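Local structure of LysR family transcriptional regulator (Vibrio vulnificus, 5B7H) at residues Thr59-Gly64 and Asp78-Arg83; Leu196-Ser201 and Thr207-Ala212. The protein probably acts as a DNA-binding transcription factor of the LysR family, an OxyR-type regulator of which this chain is the regulatory domain. The protein carries 1 engineered substitution. All coordinates share one frame; numbering follows the deposited sequence.

Interaction 1. Residues Thr59-Gly64 and Asp78-Arg83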
loop_
_atom_site.group_PDB
_atom_site.type_symbol
_atom_site.label_atom_id
_atom_site.label_comp_id
_atom_site.label_asym_id
_atom_site.label_seq_id
_atom_site.Cartn_x
_atom_site.Cartn_y
_atom_site.Cartn_z
ATOM N N THR A 59 17.429 5.187 -9.581
ATOM C CA THR A 59 18.737 5.379 -8.949
ATOM C C THR A 59 19.288 4.057 -8.408
ATOM O O THR A 59 20.455 3.711 -8.650
ATOM C CB THR A 59 18.556 6.372 -7.822
ATOM O OG1 THR A 59 18.055 7.608 -8.373
ATOM C CG2 THR A 59 19.883 6.593 -7.081
ATOM N N ALA A 60 18.430 3.264 -7.745
ATOM C CA ALA A 60 18.893 1.981 -7.242
ATOM C C ALA A 60 19.305 1.051 -8.375
ATOM O O ALA A 60 20.323 0.342 -8.266
ATOM C CB ALA A 60 17.762 1.335 -6.440
ATOM N N LEU A 61 18.569 1.083 -9.503
ATOM C CA LEU A 61 18.949 0.262 -10.633
ATOM C C LEU A 61 20.293 0.700 -11.204
ATOM O O LEU A 61 21.148 -0.150 -11.491
ATOM C CB LEU A 61 17.863 0.367 -11.713
ATOM C CG LEU A 61 18.119 -0.492 -12.966
ATOM C CD1 LEU A 61 18.126 -2.013 -12.667
ATOM C CD2 LEU A 61 17.138 -0.076 -14.106
ATOM N N ARG A 62 20.478 2.015 -11.402
ATOM C CA ARG A 62 21.752 2.528 -11.915
ATOM C C ARG A 62 22.887 2.068 -11.026
ATOM O O ARG A 62 23.957 1.641 -11.518
ATOM C CB ARG A 62 21.693 4.052 -11.883
ATOM C CG ARG A 62 20.979 4.624 -13.098
ATOM C CD ARG A 62 21.262 6.132 -13.329
ATOM N NE ARG A 62 21.071 6.995 -12.168
ATOM C CZ ARG A 62 19.895 7.485 -11.745
ATOM N NH1 ARG A 62 18.756 7.226 -12.391
ATOM N NH2 ARG A 62 19.868 8.258 -10.671
ATOM N N HIS A 63 22.658 2.138 -9.710
ATOM C CA HIS A 63 23.696 1.854 -8.717
ATOM C C HIS A 63 23.887 0.354 -8.478
ATOM O O HIS A 63 24.661 -0.035 -7.602
ATOM C CB HIS A 63 23.327 2.552 -7.411
ATOM C CG HIS A 63 23.496 4.050 -7.455
ATOM N ND1 HIS A 63 23.439 4.832 -6.326
ATOM C CD2 HIS A 63 23.735 4.902 -8.480
ATOM C CE1 HIS A 63 23.650 6.098 -6.646
ATOM N NE2 HIS A 63 23.841 6.169 -7.948
ATOM N N GLY A 64 23.169 -0.505 -9.203
ATOM C CA GLY A 64 23.362 -1.929 -9.080
ATOM C C GLY A 64 22.827 -2.505 -7.795
ATOM O O GLY A 64 23.161 -3.644 -7.447
ATOM N N ASP A 78 16.494 7.104 -19.855
ATOM C CA ASP A 78 17.650 7.151 -20.738
ATOM C C ASP A 78 18.738 6.210 -20.238
ATOM O O ASP A 78 19.083 6.202 -19.050
ATOM C CB ASP A 78 18.191 8.596 -20.804
ATOM C CG ASP A 78 19.377 8.761 -21.795
ATOM O OD1 ASP A 78 19.185 9.365 -22.869
ATOM O OD2 ASP A 78 20.519 8.328 -21.485
ATOM N N GLY A 79 19.329 5.486 -21.170
ATOM C CA GLY A 79 20.473 4.647 -20.893
ATOM C C GLY A 79 20.111 3.257 -20.392
ATOM O O GLY A 79 21.001 2.397 -20.317
ATOM N N MET A 80 18.863 3.017 -20.005
ATOM C CA MET A 80 18.450 1.677 -19.588
ATOM C C MET A 80 17.835 0.912 -20.753
ATOM O O MET A 80 17.528 1.455 -21.826
ATOM C CB MET A 80 17.419 1.737 -18.455
ATOM C CG MET A 80 17.829 2.559 -17.224
ATOM S SD MET A 80 19.285 1.742 -16.365
ATOM C CE MET A 80 20.566 2.819 -16.937
ATOM N N GLU A 81 17.692 -0.378 -20.570
ATOM C CA GLU A 81 17.017 -1.184 -21.563
ATOM C C GLU A 81 15.627 -1.465 -21.005
ATOM O O GLU A 81 15.451 -1.614 -19.801
ATOM C CB GLU A 81 17.873 -2.423 -21.688
ATOM C CG GLU A 81 17.451 -3.472 -22.510
ATOM C CD GLU A 81 18.643 -3.842 -23.337
ATOM O OE1 GLU A 81 19.774 -3.460 -22.959
ATOM O OE2 GLU A 81 18.450 -4.469 -24.373
ATOM N N SER A 82 14.623 -1.466 -21.860
ATOM C CA SER A 82 13.253 -1.717 -21.420
ATOM C C SER A 82 12.493 -2.569 -22.398
ATOM O O SER A 82 12.803 -2.649 -23.575
ATOM C CB SER A 82 12.494 -0.448 -21.066
ATOM O OG SER A 82 12.164 0.240 -22.231
ATOM N N ARG A 83 11.452 -3.201 -21.872
ATOM C CA ARG A 83 10.566 -4.032 -22.657
ATOM C C ARG A 83 9.160 -3.820 -22.117
ATOM O O ARG A 83 8.915 -4.125 -20.947
ATOM C CB ARG A 83 10.956 -5.508 -22.488
ATOM C CG ARG A 83 10.115 -6.431 -23.302
ATOM C CD ARG A 83 10.829 -7.789 -23.474
ATOM N NE ARG A 83 9.874 -8.731 -23.967
ATOM C CZ ARG A 83 10.137 -9.993 -24.183
ATOM N NH1 ARG A 83 11.350 -10.473 -23.892
ATOM N NH2 ARG A 83 9.151 -10.771 -24.616
#

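Interaction 2. Residues Leu196-Ser201 and Thr207-Ala212. With SO4 (sulfate ion), chain D.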
loop_
_atom_site.group_PDB
_atom_site.type_symbol
_atom_site.label_atom_id
_atom_site.label_comp_id
_atom_site.label_asym_id
_atom_site.label_seq_id
_atom_site.Cartn_x
_atom_site.Cartn_y
_atom_site.Cartn_z
ATOM N N LEU A 196 9.334 -3.832 -18.107
ATOM C CA LEU A 196 10.506 -4.214 -17.332
ATOM C C LEU A 196 11.668 -3.334 -17.786
ATOM O O LEU A 196 11.804 -3.027 -18.976
ATOM C CB LEU A 196 10.910 -5.684 -17.509
ATOM C CG LEU A 196 10.172 -6.628 -16.529
ATOM C CD1 LEU A 196 8.617 -6.650 -16.796
ATOM C CD2 LEU A 196 10.816 -8.054 -16.605
ATOM N N VAL A 197 12.528 -2.967 -16.851
ATOM C CA VAL A 197 13.652 -2.057 -17.119
ATOM C C VAL A 197 14.893 -2.601 -16.429
ATOM O O VAL A 197 14.840 -2.953 -15.244
ATOM C CB VAL A 197 13.355 -0.647 -16.583
ATOM C CG1 VAL A 197 14.511 0.341 -16.909
ATOM C CG2 VAL A 197 12.060 -0.108 -17.244
ATOM N N TRP A 198 16.040 -2.586 -17.123
ATOM C CA TRP A 198 17.273 -3.152 -16.560
ATOM C C TRP A 198 18.485 -2.468 -17.182
ATOM O O TRP A 198 18.357 -1.671 -18.106
ATOM C CB TRP A 198 17.387 -4.666 -16.734
ATOM C CG TRP A 198 17.420 -5.165 -18.156
ATOM C CD1 TRP A 198 18.542 -5.422 -18.909
ATOM C CD2 TRP A 198 16.287 -5.556 -18.955
ATOM N NE1 TRP A 198 18.171 -5.966 -20.157
ATOM C CE2 TRP A 198 16.790 -6.037 -20.192
ATOM C CE3 TRP A 198 14.901 -5.518 -18.754
ATOM C CZ2 TRP A 198 15.939 -6.493 -21.232
ATOM C CZ3 TRP A 198 14.052 -5.988 -19.800
ATOM C CH2 TRP A 198 14.596 -6.476 -21.014
ATOM N N ARG A 199 19.679 -2.813 -16.692
ATOM C CA ARG A 199 20.908 -2.165 -17.197
ATOM C C ARG A 199 21.397 -2.875 -18.442
ATOM O O ARG A 199 21.470 -4.110 -18.463
ATOM C CB ARG A 199 22.012 -2.248 -16.174
ATOM C CG ARG A 199 21.690 -1.460 -14.891
ATOM C CD ARG A 199 22.890 -1.446 -13.936
ATOM N NE ARG A 199 23.278 -2.776 -13.494
ATOM C CZ ARG A 199 22.612 -3.453 -12.546
ATOM N NH1 ARG A 199 21.545 -2.912 -11.934
ATOM N NH2 ARG A 199 23.009 -4.685 -12.240
ATOM N N PRO A 200 21.776 -2.136 -19.489
ATOM C CA PRO A 200 22.321 -2.803 -20.695
ATOM C C PRO A 200 23.538 -3.652 -20.419
ATOM O O PRO A 200 23.791 -4.613 -21.167
ATOM C CB PRO A 200 22.743 -1.626 -21.590
ATOM C CG PRO A 200 21.986 -0.431 -21.107
ATOM C CD PRO A 200 21.643 -0.665 -19.621
ATOM N N SER A 201 24.321 -3.305 -19.402
ATOM C CA SER A 201 25.512 -4.096 -19.071
ATOM C C SER A 201 25.225 -5.353 -18.275
ATOM O O SER A 201 26.161 -6.107 -17.978
ATOM C CB SER A 201 26.585 -3.262 -18.320
ATOM O OG SER A 201 26.077 -2.729 -17.094
ATOM N N THR A 207 17.478 -14.041 -18.198
ATOM C CA THR A 207 16.523 -14.087 -17.099
ATOM C C THR A 207 15.444 -13.018 -17.266
ATOM O O THR A 207 14.261 -13.292 -17.075
ATOM C CB THR A 207 17.266 -13.873 -15.773
ATOM O OG1 THR A 207 18.329 -14.827 -15.692
ATOM C CG2 THR A 207 16.364 -14.044 -14.606
ATOM N N PHE A 208 15.842 -11.788 -17.624
ATOM C CA PHE A 208 14.871 -10.696 -17.706
ATOM C C PHE A 208 13.869 -10.937 -18.811
ATOM O O PHE A 208 12.675 -10.654 -18.626
ATOM C CB PHE A 208 15.565 -9.354 -17.916
ATOM C CG PHE A 208 16.548 -8.991 -16.820
ATOM C CD1 PHE A 208 16.359 -9.405 -15.489
ATOM C CD2 PHE A 208 17.706 -8.285 -17.144
ATOM C CE1 PHE A 208 17.332 -9.077 -14.516
ATOM C CE2 PHE A 208 18.656 -7.944 -16.176
ATOM C CZ PHE A 208 18.465 -8.354 -14.854
ATOM N N ASN A 209 14.320 -11.495 -19.938
ATOM C CA ASN A 209 13.384 -11.752 -21.027
ATOM C C ASN A 209 12.413 -12.877 -20.660
ATOM O O ASN A 209 11.225 -12.786 -20.985
ATOM C CB ASN A 209 14.136 -11.991 -22.342
ATOM C CG ASN A 209 14.653 -10.680 -22.980
ATOM O OD1 ASN A 209 13.939 -9.679 -23.076
ATOM N ND2 ASN A 209 15.904 -10.702 -23.421
ATOM N N GLN A 210 12.869 -13.926 -19.954
ATOM C CA GLN A 210 11.913 -14.948 -19.472
ATOM C C GLN A 210 10.920 -14.363 -18.480
ATOM O O GLN A 210 9.735 -14.705 -18.498
ATOM C CB GLN A 210 12.607 -16.126 -18.786
ATOM C CG GLN A 210 13.392 -17.020 -19.744
ATOM C CD GLN A 210 14.238 -18.051 -19.031
ATOM O OE1 GLN A 210 15.419 -17.808 -18.731
ATOM N NE2 GLN A 210 13.644 -19.214 -18.752
ATOM N N LEU A 211 11.394 -13.498 -17.581
ATOM C CA LEU A 211 10.507 -12.855 -16.651
ATOM C C LEU A 211 9.497 -11.993 -17.392
ATOM O O LEU A 211 8.337 -11.938 -17.000
ATOM C CB LEU A 211 11.350 -12.002 -15.690
ATOM C CG LEU A 211 10.573 -11.495 -14.504
ATOM C CD1 LEU A 211 10.012 -12.671 -13.700
ATOM C CD2 LEU A 211 11.535 -10.622 -13.635
ATOM N N ALA A 212 9.936 -11.271 -18.433
ATOM C CA ALA A 212 9.027 -10.415 -19.189
ATOM C C ALA A 212 7.900 -11.241 -19.811
ATOM O O ALA A 212 6.736 -10.806 -19.782
ATOM C CB ALA A 212 9.809 -9.680 -20.300
HETATM S S SO4 D . 25.235 -7.637 -13.177
HETATM O O1 SO4 D . 25.308 -8.478 -14.375
HETATM O O2 SO4 D . 25.248 -6.212 -13.559
HETATM O O3 SO4 D . 26.322 -7.970 -12.264
HETATM O O4 SO4 D . 24.009 -7.996 -12.474
#

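Interaction 1. Residues Thr59-Gly64 and Asp78-Arg83
L61 and M80 make the apolar heart of this contact, their side chains sliding past each other in opposite directions. The branch that touches is CD2 of L61, which lies 3.6 Å from SD of M80 and 4.1 Å from its CG. L61 holds CG anti to the backbone N (chi1 -178°), beside the carbonyl carbon, and points toward M80 from the last turn of helix 54-62. M80, just ahead of strand 81-95, bends at chi2 and chi3, and this folding lays the thioether alongside the leucine branch. An unbranched, flexible methionine suits this partly exposed place, where it can bend to follow the leucine, whereas the compact leucine suits the buried side; both also rest on V197 of strand 180-198.

At the exposed border R62, which is modelled in two conformations, comes only loosely near M80.

Backbone bonds finish the helix: H63 N reaches T59 O, and G64 N bonds L61 O. With its positive phi, natural for glycine, G64 completes a Schellman motif.

The contact is apolar and modest, 112 Å², resting mainly on van der Waals packing, so the helix end meets the loop leading into strand 81-95 mainly through L61 and M80.

Interaction 2. Residues Leu196-Ser201 and Thr207-Ala212
The indole of W198 carries F208 over one face: CD2 of F208 stands 3.3 Å from CG of W198, offset toward the rim. The two ring planes meet at 43°, with the centroids of the five-membered ring and the phenyl 4.6 Å apart, an oblique pair. Further along the same indole, CB of F208 sits over the six-membered ring, 3.9 Å from its centroid and 9° off the normal, a CH-pi contact. At the indole edge, in plane, lies CB of L196. The amide of N209 crosses the indole nearly at a right angle, with OD1 3.9 Å from CH2 of W198; that oxygen accepts a hydrogen bond from R83 NH1. The guanidinium of R199 meets a sulfate, probably from the crystallisation liquor, at its edge: NH2 donates to O2 of the ion over 3.0 Å, nearly straight at 170°. The backbone N of S203 also bonds the sulfate, and NH1 of R199 is used by L66 O.

L196 fills the other end of the contact. Its CD2 lies 4.0 Å from CD2 of L211 and 4.2 Å from CB of A212, where the small alanine lets the helix backbone come close. Broad aromatic surfaces and branched leucines suit this buried, mostly apolar place.

Strand 196-198 and helix 207-212 run nearly antiparallel, with their axes 9.7 Å apart, and the alternate strand residues L196 and W198 face the helix while V197 points away. Helix 205-217 thus packs on the central mixed sheet, reaching strand 16-22 through F208 and L211, strand 68-73 through F208, and strand 81-95 through A212.

Interaction 1 closes before interaction 2 opens along the chain, yet their centres lie only about 10 Å apart, within one LysR substrate-binding domain. Strands 81-95 and 180-198 are antiparallel neighbours in the mixed sheet, so both contacts reach the same layer: V197 takes the side chains of interaction 1, while L196 and W198 face helix 205-217. Helices 54-62 and 205-217 therefore pack against opposite faces of this sheet, an alpha/beta sandwich in keeping with the periplasmic-binding-protein-like fold of the family. Polar bridges tie the two sites: L61 O lies 2.8 Å from R199 NH1, a probable hydrogen bond, and R83 with N209 makes a second such link.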